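Local coordinates for AimR transcriptional regulator (Bacillus phage phi3T, PDB 5ZVV), which activates transcription of the phage aimX locus as a homodimer, apparently promoting the lytic cycle until the arbitrium peptide turns it into an inactive monomer and lysogeny follows, at residues 40-46 against 68-73; 74-80 against 105-110; 112-117 against 141-147. All blocks are in the same frame, centred on the assembly; numbering follows the deposited sequence.

Contact 1 of 3, residues 40-46 against 68-73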
loop_
_atom_site.group_PDB
_atom_site.type_symbol
_atom_site.label_atom_id
_atom_site.label_comp_id
_atom_site.label_asym_id
_atom_site.label_seq_id
_atom_site.Cartn_x
_atom_site.Cartn_y
_atom_site.Cartn_z
ATOM N N GLU A 40 -13.893 42.749 -9.980
ATOM C CA GLU A 40 -13.378 41.395 -9.800
ATOM C C GLU A 40 -11.857 41.378 -9.738
ATOM O O GLU A 40 -11.269 40.664 -8.915
ATOM C CB GLU A 40 -13.878 40.486 -10.924
ATOM C CG GLU A 40 -15.372 40.207 -10.893
ATOM C CD GLU A 40 -16.179 41.195 -11.714
ATOM O OE1 GLU A 40 -15.654 42.279 -12.044
ATOM O OE2 GLU A 40 -17.344 40.880 -12.035
ATOM N N LYS A 41 -11.201 42.170 -10.588
ATOM C CA LYS A 41 -9.743 42.206 -10.606
ATOM C C LYS A 41 -9.152 42.788 -9.328
ATOM O O LYS A 41 -7.967 42.569 -9.056
ATOM C CB LYS A 41 -9.253 43.011 -11.811
ATOM C CG LYS A 41 -9.607 42.404 -13.162
ATOM C CD LYS A 41 -8.840 41.111 -13.408
ATOM C CE LYS A 41 -9.044 40.594 -14.830
ATOM N NZ LYS A 41 -10.459 40.217 -15.104
ATOM N N GLU A 42 -9.940 43.518 -8.540
ATOM C CA GLU A 42 -9.448 44.173 -7.335
ATOM C C GLU A 42 -9.836 43.447 -6.057
ATOM O O GLU A 42 -9.508 43.925 -4.966
ATOM C CB GLU A 42 -9.957 45.616 -7.277
ATOM C CG GLU A 42 -9.568 46.444 -8.481
ATOM C CD GLU A 42 -10.449 47.660 -8.651
ATOM O OE1 GLU A 42 -10.867 48.243 -7.629
ATOM O OE2 GLU A 42 -10.734 48.022 -9.810
HETATM N N MSE A 43 -10.527 42.318 -6.161
HETATM C CA MSE A 43 -10.885 41.546 -4.981
HETATM C C MSE A 43 -9.648 40.936 -4.343
HETATM O O MSE A 43 -8.788 40.391 -5.031
HETATM C CB MSE A 43 -11.895 40.457 -5.339
HETATM C CG MSE A 43 -13.323 40.944 -5.309
HETATM SE SE MSE A 43 -13.868 41.383 -3.490
HETATM C CE MSE A 43 -14.247 39.582 -2.853
ATOM N N GLU A 44 -9.561 41.033 -3.020
ATOM C CA GLU A 44 -8.383 40.546 -2.317
ATOM C C GLU A 44 -8.585 39.148 -1.745
ATOM O O GLU A 44 -7.661 38.328 -1.780
ATOM C CB GLU A 44 -8.007 41.530 -1.204
ATOM C CG GLU A 44 -6.698 41.224 -0.494
ATOM C CD GLU A 44 -6.209 42.390 0.345
ATOM O OE1 GLU A 44 -6.585 43.541 0.039
ATOM O OE2 GLU A 44 -5.454 42.157 1.312
ATOM N N ASN A 45 -9.783 38.854 -1.244
ATOM C CA ASN A 45 -10.079 37.563 -0.640
ATOM C C ASN A 45 -11.517 37.191 -0.971
ATOM O O ASN A 45 -12.405 38.045 -0.938
ATOM C CB ASN A 45 -9.870 37.601 0.880
ATOM C CG ASN A 45 -9.899 36.217 1.518
ATOM O OD1 ASN A 45 -10.479 35.275 0.978
ATOM N ND2 ASN A 45 -9.270 36.095 2.680
ATOM N N LEU A 46 -11.742 35.910 -1.270
ATOM C CA LEU A 46 -13.063 35.438 -1.663
ATOM C C LEU A 46 -13.925 34.988 -0.490
ATOM O O LEU A 46 -15.150 34.922 -0.640
ATOM C CB LEU A 46 -12.941 34.273 -2.649
ATOM C CG LEU A 46 -12.379 34.549 -4.042
ATOM C CD1 LEU A 46 -12.323 33.255 -4.836
ATOM C CD2 LEU A 46 -13.219 35.590 -4.764
ATOM N N TYR A 68 -18.208 34.637 -12.212
ATOM C CA TYR A 68 -17.434 35.579 -11.409
ATOM C C TYR A 68 -15.962 35.186 -11.348
ATOM O O TYR A 68 -15.077 36.037 -11.491
ATOM C CB TYR A 68 -18.033 35.661 -10.005
ATOM C CG TYR A 68 -17.412 36.708 -9.113
ATOM C CD1 TYR A 68 -17.904 38.005 -9.090
ATOM C CD2 TYR A 68 -16.343 36.396 -8.280
ATOM C CE1 TYR A 68 -17.350 38.965 -8.271
ATOM C CE2 TYR A 68 -15.777 37.350 -7.460
ATOM C CZ TYR A 68 -16.285 38.634 -7.461
ATOM O OH TYR A 68 -15.734 39.591 -6.642
ATOM N N PHE A 69 -15.683 33.897 -11.137
ATOM C CA PHE A 69 -14.305 33.449 -10.952
ATOM C C PHE A 69 -13.456 33.715 -12.188
ATOM O O PHE A 69 -12.266 34.030 -12.076
ATOM C CB PHE A 69 -14.276 31.960 -10.607
ATOM C CG PHE A 69 -14.656 31.652 -9.185
ATOM C CD1 PHE A 69 -14.785 32.662 -8.247
ATOM C CD2 PHE A 69 -14.868 30.342 -8.784
ATOM C CE1 PHE A 69 -15.129 32.376 -6.940
ATOM C CE2 PHE A 69 -15.211 30.049 -7.476
ATOM C CZ PHE A 69 -15.340 31.066 -6.555
ATOM N N LEU A 70 -14.048 33.586 -13.378
ATOM C CA LEU A 70 -13.301 33.790 -14.611
ATOM C C LEU A 70 -12.913 35.245 -14.834
ATOM O O LEU A 70 -12.134 35.524 -15.750
ATOM C CB LEU A 70 -14.107 33.276 -15.805
ATOM C CG LEU A 70 -14.365 31.767 -15.817
ATOM C CD1 LEU A 70 -15.177 31.372 -17.041
ATOM C CD2 LEU A 70 -13.053 30.993 -15.760
ATOM N N GLU A 71 -13.425 36.170 -14.022
ATOM C CA GLU A 71 -13.052 37.574 -14.111
ATOM C C GLU A 71 -11.966 37.971 -13.121
ATOM O O GLU A 71 -11.462 39.095 -13.206
ATOM C CB GLU A 71 -14.283 38.465 -13.902
ATOM C CG GLU A 71 -15.360 38.293 -14.967
ATOM C CD GLU A 71 -14.849 38.567 -16.372
ATOM O OE1 GLU A 71 -13.999 39.466 -16.538
ATOM O OE2 GLU A 71 -15.296 37.876 -17.312
ATOM N N LEU A 72 -11.595 37.089 -12.196
ATOM C CA LEU A 72 -10.546 37.396 -11.236
ATOM C C LEU A 72 -9.196 37.536 -11.935
ATOM O O LEU A 72 -8.968 37.003 -13.025
ATOM C CB LEU A 72 -10.462 36.308 -10.163
ATOM C CG LEU A 72 -11.679 36.119 -9.256
ATOM C CD1 LEU A 72 -11.525 34.855 -8.431
ATOM C CD2 LEU A 72 -11.878 37.330 -8.354
ATOM N N ASP A 73 -8.298 38.269 -11.291
ATOM C CA ASP A 73 -6.939 38.424 -11.799
ATOM C C ASP A 73 -6.185 37.114 -11.622
ATOM O O ASP A 73 -5.949 36.698 -10.480
ATOM C CB ASP A 73 -6.225 39.560 -11.068
ATOM C CG ASP A 73 -4.915 39.967 -11.736
ATOM O OD1 ASP A 73 -4.259 39.115 -12.368
ATOM O OD2 ASP A 73 -4.537 41.155 -11.617
HETATM O O HOH W 1 -9.070 39.373 -8.609
#

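Contact 2 of 3, residues 74-80 against 105-110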
loop_
_atom_site.group_PDB
_atom_site.type_symbol
_atom_site.label_atom_id
_atom_site.label_comp_id
_atom_site.label_asym_id
_atom_site.label_seq_id
_atom_site.Cartn_x
_atom_site.Cartn_y
_atom_site.Cartn_z
ATOM N N PRO A 74 -5.779 36.440 -12.701
ATOM C CA PRO A 74 -5.127 35.131 -12.542
ATOM C C PRO A 74 -3.828 35.190 -11.763
ATOM O O PRO A 74 -3.368 34.147 -11.285
ATOM C CB PRO A 74 -4.887 34.677 -13.990
ATOM C CG PRO A 74 -5.805 35.522 -14.828
ATOM C CD PRO A 74 -5.900 36.832 -14.115
ATOM N N ASN A 75 -3.229 36.369 -11.613
ATOM C CA ASN A 75 -1.926 36.512 -10.980
ATOM C C ASN A 75 -1.997 36.654 -9.465
ATOM O O ASN A 75 -0.946 36.748 -8.826
ATOM C CB ASN A 75 -1.191 37.727 -11.560
ATOM C CG ASN A 75 -0.969 37.623 -13.057
ATOM O OD1 ASN A 75 -0.467 36.617 -13.554
ATOM N ND2 ASN A 75 -1.341 38.671 -13.783
ATOM N N LYS A 76 -3.186 36.667 -8.873
ATOM C CA LYS A 76 -3.350 37.049 -7.475
ATOM C C LYS A 76 -4.033 35.940 -6.676
ATOM O O LYS A 76 -4.426 34.899 -7.209
ATOM C CB LYS A 76 -4.122 38.368 -7.373
ATOM C CG LYS A 76 -3.357 39.555 -7.944
ATOM C CD LYS A 76 -4.090 40.860 -7.687
ATOM C CE LYS A 76 -3.197 42.063 -7.958
ATOM N NZ LYS A 76 -2.770 42.139 -9.381
ATOM N N LYS A 77 -4.174 36.192 -5.369
ATOM C CA LYS A 77 -4.621 35.163 -4.433
ATOM C C LYS A 77 -6.063 34.737 -4.696
ATOM O O LYS A 77 -6.408 33.557 -4.536
ATOM C CB LYS A 77 -4.462 35.673 -2.999
ATOM C CG LYS A 77 -5.418 35.047 -1.997
ATOM C CD LYS A 77 -5.607 35.934 -0.774
ATOM C CE LYS A 77 -4.458 35.798 0.209
ATOM N NZ LYS A 77 -4.386 34.421 0.776
ATOM N N CYS A 78 -6.918 35.679 -5.102
ATOM C CA CYS A 78 -8.327 35.363 -5.313
ATOM C C CYS A 78 -8.515 34.250 -6.337
ATOM O O CYS A 78 -9.415 33.417 -6.195
ATOM C CB CYS A 78 -9.087 36.612 -5.749
ATOM S SG CYS A 78 -9.931 37.466 -4.410
ATOM N N ALA A 79 -7.676 34.218 -7.374
ATOM C CA ALA A 79 -7.805 33.173 -8.386
ATOM C C ALA A 79 -7.424 31.807 -7.826
ATOM O O ALA A 79 -8.058 30.797 -8.154
ATOM C CB ALA A 79 -6.949 33.516 -9.605
ATOM N N ARG A 80 -6.393 31.757 -6.980
ATOM C CA ARG A 80 -5.998 30.497 -6.352
ATOM C C ARG A 80 -7.091 29.985 -5.420
ATOM O O ARG A 80 -7.486 28.807 -5.480
ATOM C CB ARG A 80 -4.682 30.699 -5.600
ATOM C CG ARG A 80 -3.650 31.473 -6.401
ATOM C CD ARG A 80 -2.310 31.594 -5.685
ATOM N NE ARG A 80 -1.462 32.578 -6.349
ATOM C CZ ARG A 80 -1.129 33.755 -5.833
ATOM N NH1 ARG A 80 -1.547 34.094 -4.624
ATOM N NH2 ARG A 80 -0.362 34.588 -6.521
ATOM N N SER A 105 -0.684 32.373 -16.231
ATOM C CA SER A 105 -0.382 33.575 -15.471
ATOM C C SER A 105 1.114 33.881 -15.504
ATOM O O SER A 105 1.953 33.013 -15.758
ATOM C CB SER A 105 -0.857 33.416 -14.028
ATOM O OG SER A 105 -0.312 34.416 -13.188
ATOM N N LYS A 106 1.443 35.149 -15.245
ATOM C CA LYS A 106 2.829 35.586 -15.139
ATOM C C LYS A 106 3.420 35.352 -13.757
ATOM O O LYS A 106 4.648 35.369 -13.614
ATOM C CB LYS A 106 2.950 37.077 -15.477
ATOM C CG LYS A 106 2.716 37.424 -16.935
ATOM C CD LYS A 106 2.934 38.910 -17.173
ATOM C CE LYS A 106 2.747 39.272 -18.638
ATOM N NZ LYS A 106 2.978 40.724 -18.884
ATOM N N ASN A 107 2.580 35.138 -12.748
ATOM C CA ASN A 107 3.026 35.018 -11.367
ATOM C C ASN A 107 3.405 33.573 -11.060
ATOM O O ASN A 107 2.671 32.644 -11.411
ATOM C CB ASN A 107 1.931 35.500 -10.415
ATOM C CG ASN A 107 2.307 35.328 -8.964
ATOM O OD1 ASN A 107 2.125 34.257 -8.393
ATOM N ND2 ASN A 107 2.833 36.386 -8.354
ATOM N N SER A 108 4.545 33.394 -10.391
ATOM C CA SER A 108 5.067 32.050 -10.160
ATOM C C SER A 108 4.181 31.257 -9.206
ATOM O O SER A 108 4.027 30.042 -9.368
ATOM C CB SER A 108 6.496 32.126 -9.624
ATOM O OG SER A 108 6.538 32.814 -8.388
ATOM N N THR A 109 3.605 31.918 -8.199
ATOM C CA THR A 109 2.703 31.218 -7.288
ATOM C C THR A 109 1.452 30.743 -8.016
ATOM O O THR A 109 1.011 29.604 -7.826
ATOM C CB THR A 109 2.323 32.119 -6.109
ATOM O OG1 THR A 109 3.506 32.626 -5.483
ATOM C CG2 THR A 109 1.518 31.338 -5.079
ATOM N N SER A 110 0.867 31.602 -8.857
ATOM C CA SER A 110 -0.302 31.192 -9.628
ATOM C C SER A 110 0.035 30.046 -10.572
ATOM O O SER A 110 -0.734 29.087 -10.690
ATOM C CB SER A 110 -0.868 32.380 -10.405
ATOM O OG SER A 110 -1.495 33.305 -9.535
#

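Contact 3 of 3, residues 112-117 against 141-147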
loop_
_atom_site.group_PDB
_atom_site.type_symbol
_atom_site.label_atom_id
_atom_site.label_comp_id
_atom_site.label_asym_id
_atom_site.label_seq_id
_atom_site.Cartn_x
_atom_site.Cartn_y
_atom_site.Cartn_z
ATOM N N GLU A 112 2.322 27.841 -10.107
ATOM C CA GLU A 112 2.528 26.671 -9.265
ATOM C C GLU A 112 1.199 26.038 -8.871
ATOM O O GLU A 112 1.023 24.816 -8.973
ATOM C CB GLU A 112 3.337 27.081 -8.035
ATOM C CG GLU A 112 3.353 26.092 -6.896
ATOM C CD GLU A 112 4.168 26.605 -5.728
ATOM O OE1 GLU A 112 5.213 27.243 -5.976
ATOM O OE2 GLU A 112 3.756 26.393 -4.569
ATOM N N TRP A 113 0.247 26.860 -8.420
ATOM C CA TRP A 113 -1.091 26.356 -8.121
ATOM C C TRP A 113 -1.713 25.699 -9.345
ATOM O O TRP A 113 -2.322 24.627 -9.245
ATOM C CB TRP A 113 -1.984 27.493 -7.629
ATOM C CG TRP A 113 -1.796 27.843 -6.188
ATOM C CD1 TRP A 113 -0.655 28.302 -5.597
ATOM C CD2 TRP A 113 -2.790 27.785 -5.158
ATOM N NE1 TRP A 113 -0.874 28.525 -4.258
ATOM C CE2 TRP A 113 -2.177 28.216 -3.964
ATOM C CE3 TRP A 113 -4.137 27.405 -5.129
ATOM C CZ2 TRP A 113 -2.866 28.280 -2.752
ATOM C CZ3 TRP A 113 -4.820 27.472 -3.926
ATOM C CH2 TRP A 113 -4.181 27.905 -2.752
ATOM N N GLY A 114 -1.569 26.331 -10.510
ATOM C CA GLY A 114 -2.149 25.773 -11.718
ATOM C C GLY A 114 -1.549 24.432 -12.083
ATOM O O GLY A 114 -2.254 23.529 -12.537
ATOM N N LYS A 115 -0.239 24.278 -11.882
ATOM C CA LYS A 115 0.414 23.020 -12.221
ATOM C C LYS A 115 0.041 21.922 -11.235
ATOM O O LYS A 115 -0.188 20.774 -11.634
ATOM C CB LYS A 115 1.929 23.217 -12.277
ATOM C CG LYS A 115 2.387 23.985 -13.510
ATOM C CD LYS A 115 3.606 24.854 -13.229
ATOM C CE LYS A 115 4.838 24.028 -12.918
ATOM N NZ LYS A 115 6.013 24.893 -12.616
ATOM N N VAL A 116 -0.040 22.256 -9.944
ATOM C CA VAL A 116 -0.391 21.250 -8.946
ATOM C C VAL A 116 -1.834 20.798 -9.128
ATOM O O VAL A 116 -2.131 19.598 -9.112
ATOM C CB VAL A 116 -0.137 21.783 -7.525
ATOM C CG1 VAL A 116 -0.643 20.792 -6.489
ATOM C CG2 VAL A 116 1.344 22.047 -7.322
ATOM N N TYR A 117 -2.756 21.748 -9.311
ATOM C CA TYR A 117 -4.147 21.370 -9.538
ATOM C C TYR A 117 -4.324 20.680 -10.883
ATOM O O TYR A 117 -5.214 19.833 -11.032
ATOM C CB TYR A 117 -5.055 22.593 -9.435
ATOM C CG TYR A 117 -5.432 22.922 -8.008
ATOM C CD1 TYR A 117 -4.573 23.643 -7.188
ATOM C CD2 TYR A 117 -6.640 22.494 -7.476
ATOM C CE1 TYR A 117 -4.912 23.936 -5.880
ATOM C CE2 TYR A 117 -6.988 22.782 -6.169
ATOM C CZ TYR A 117 -6.121 23.502 -5.377
ATOM O OH TYR A 117 -6.470 23.790 -4.081
ATOM N N LYS A 141 9.048 22.587 -8.546
ATOM C CA LYS A 141 9.764 23.373 -7.539
ATOM C C LYS A 141 8.774 24.136 -6.658
ATOM O O LYS A 141 8.763 25.366 -6.594
ATOM C CB LYS A 141 10.778 24.317 -8.192
ATOM C CG LYS A 141 11.842 23.606 -9.019
ATOM C CD LYS A 141 12.717 24.585 -9.790
ATOM C CE LYS A 141 13.636 25.364 -8.866
ATOM N NZ LYS A 141 14.541 26.279 -9.621
ATOM N N ILE A 142 7.924 23.362 -5.983
ATOM C CA ILE A 142 6.827 23.923 -5.203
ATOM C C ILE A 142 7.384 24.698 -4.018
ATOM O O ILE A 142 8.164 24.166 -3.217
ATOM C CB ILE A 142 5.875 22.805 -4.748
ATOM C CG1 ILE A 142 5.306 22.074 -5.968
ATOM C CG2 ILE A 142 4.764 23.366 -3.871
ATOM C CD1 ILE A 142 4.536 20.824 -5.628
ATOM N N LYS A 143 6.979 25.960 -3.899
ATOM C CA LYS A 143 7.475 26.861 -2.864
ATOM C C LYS A 143 6.443 27.193 -1.800
ATOM O O LYS A 143 6.769 27.192 -0.611
ATOM C CB LYS A 143 7.966 28.171 -3.493
ATOM C CG LYS A 143 8.873 28.008 -4.699
ATOM C CD LYS A 143 10.265 27.559 -4.303
ATOM C CE LYS A 143 11.236 27.742 -5.459
ATOM N NZ LYS A 143 12.635 27.395 -5.081
ATOM N N SER A 144 5.209 27.492 -2.198
ATOM C CA SER A 144 4.191 27.903 -1.242
ATOM C C SER A 144 3.827 26.751 -0.318
ATOM O O SER A 144 3.792 25.589 -0.730
ATOM C CB SER A 144 2.940 28.393 -1.971
ATOM O OG SER A 144 2.236 27.305 -2.545
ATOM N N ALA A 145 3.551 27.085 0.944
ATOM C CA ALA A 145 3.126 26.073 1.905
ATOM C C ALA A 145 1.868 25.357 1.423
ATOM O O ALA A 145 1.817 24.121 1.390
ATOM C CB ALA A 145 2.894 26.717 3.271
ATOM N N GLU A 146 0.854 26.128 1.018
ATOM C CA GLU A 146 -0.419 25.560 0.578
ATOM C C GLU A 146 -0.212 24.436 -0.429
ATOM O O GLU A 146 -0.678 23.308 -0.231
ATOM C CB GLU A 146 -1.304 26.657 -0.019
ATOM C CG GLU A 146 -1.814 27.679 0.986
ATOM C CD GLU A 146 -0.811 28.778 1.272
ATOM O OE1 GLU A 146 0.215 28.852 0.563
ATOM O OE2 GLU A 146 -1.051 29.572 2.206
HETATM N N MSE A 147 0.510 24.717 -1.505
HETATM C CA MSE A 147 0.705 23.705 -2.530
HETATM C C MSE A 147 1.600 22.583 -2.023
HETATM O O MSE A 147 1.350 21.414 -2.332
HETATM C CB MSE A 147 1.259 24.328 -3.808
HETATM C CG MSE A 147 0.190 25.063 -4.621
HETATM SE SE MSE A 147 -1.472 24.034 -4.854
HETATM C CE MSE A 147 -2.529 24.732 -3.356
HETATM O O HOH W 2 6.995 27.309 -7.820
HETATM O O HOH W 3 -0.137 30.331 -2.220
#

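Contact 1 of 3, residues 40-46 against 68-73
Start at Tyr68, near the C-terminal end of helix 61-69. Its ring takes Glu40 CG over one face, a CH-pi contact 3.9 Å from the centroid, while selenomethionine Met43 and Leu46 meet the ring edge. Phe69 comes next: its CE1 lies 3.6 Å from Leu46 CD1. The chain then turns through a type I beta turn, Phe69 to Leu72, which brings the backbone of Glu71 up to Lys41. There Lys41 NZ donates to Glu71 O at a very short 2.4 Å, with a long salt bridge, 3.9 Å, to Glu71 OE1. The end of Leu72 returns to the loop, CD2 3.4 Å from Glu40 O and CD1 4.0 Å from Leu46 CD1. At Asp73 a water joins the two backbones, donating to Glu40 O (2.6 Å) and accepting from Asp73 N (3.0 Å). Lys1 holds the Glu40 carboxylate; Asp73 OD1 accepts from Asn75 N and OD2 pairs with Lys76. The contact packs the loop before helix 47-56 against the end of helix 61-69, with helix 77-88 on Met43, Leu46, Phe69 and Leu72.

Contact 2 of 3, residues 74-80 against 105-110
Two helix starts meet here, in the tandem helical repeats of a TPR-like regulator: Lys76 is the N-cap of helix 77-88 and Asn107 that of helix 108-124. Asn107 OD1 accepts from Ser110 N at 3.0 Å and, weakly, from Thr109 N at 2.8 Å. Just ahead, Ser105 makes an ST turn, its OG accepting from Asn107 N at 3.0 Å. Across the gap, Ser110 OG donates to Pro74 O at 2.7 Å, the firmest link. Asn75 reaches over the turn so that OD1 takes Lys106 N at 2.9 Å, although Asn75 OD1 and Ser105 OG are modelled too close together, so both places are less sure. From the first turn of its helix, Arg80 stretches back with weak bonds from NE to Ser110 OG (3.3 Å) and from NH2 to Asn107 OD1 (3.1 Å), and Thr109 CG2 lies over its guanidinium face. Asn107 OD1 thus serves its own helix start and Arg80, and the join is mainly polar, one firm bond among weaker or less certain ones.

Contact 3 of 3, residues 112-117 against 141-147
Residues 112-117 are regular helix, with Val116 N bonded to Glu112 O and Tyr117 N to Trp113 O, both at 2.9 Å. Opposite them, 141-147 leaves the preceding helix at Lys141, which has positive phi, runs extended through Ile142 and enters helix 145-161 at Ser144, the N-cap. The backbones approach at Glu112 and Ile142 (CA to CA 6.5 Å) and at Trp113 and Met147 (CA to CA 6.4 Å). Glu112 reaches into the turn: OE1 accepts from Lys143 N at 3.0 Å, and OE2 from Ser144 N at 3.0 Å and Ser144 OG at 2.7 Å. Ser144 OG in turn caps Met147 N at 3.3 Å. A water bridges Trp113 NE1 and Glu146 OE1. Beside this polar patch, selenomethionine Met147 is a knob in the hole formed by Glu112, Trp113, Val116 and Tyr117. Its CE sits 3.3 Å above the centroid of the Trp113 six-membered ring and its SE 4.1 Å from that of the five-membered ring. Ile142 CD1 adds a contact to Val116 CG2 at 3.8 Å. Helix 108-124 thus packs on the start of the next helix but one, consistent with the stacked helical hairpins of TPR-like folds.

Going from the N terminus, contact 1 closes first, bringing the loop ahead of helix 47-56 onto the end of helix 61-69 and enclosing mostly those two helices. The chain passes straight on into contact 2, whose loop takes in the rest of helix 77-88 and helix 92-103. Contact 3 then opens on helix 108-124, the helix that contact 2 has just begun, and closes around helix 130-139 at the start of helix 145-161. The three run in series, with none nested or crossed. Neighbours nonetheless touch: Cys78 packs on Met43, Leu46 and Leu72, and Arg80 O meets Trp113 CZ3 at 3.4 Å. Contacts 2 and 3 thus carry the packing on from helix 77-88 to 108-124 and 145-161.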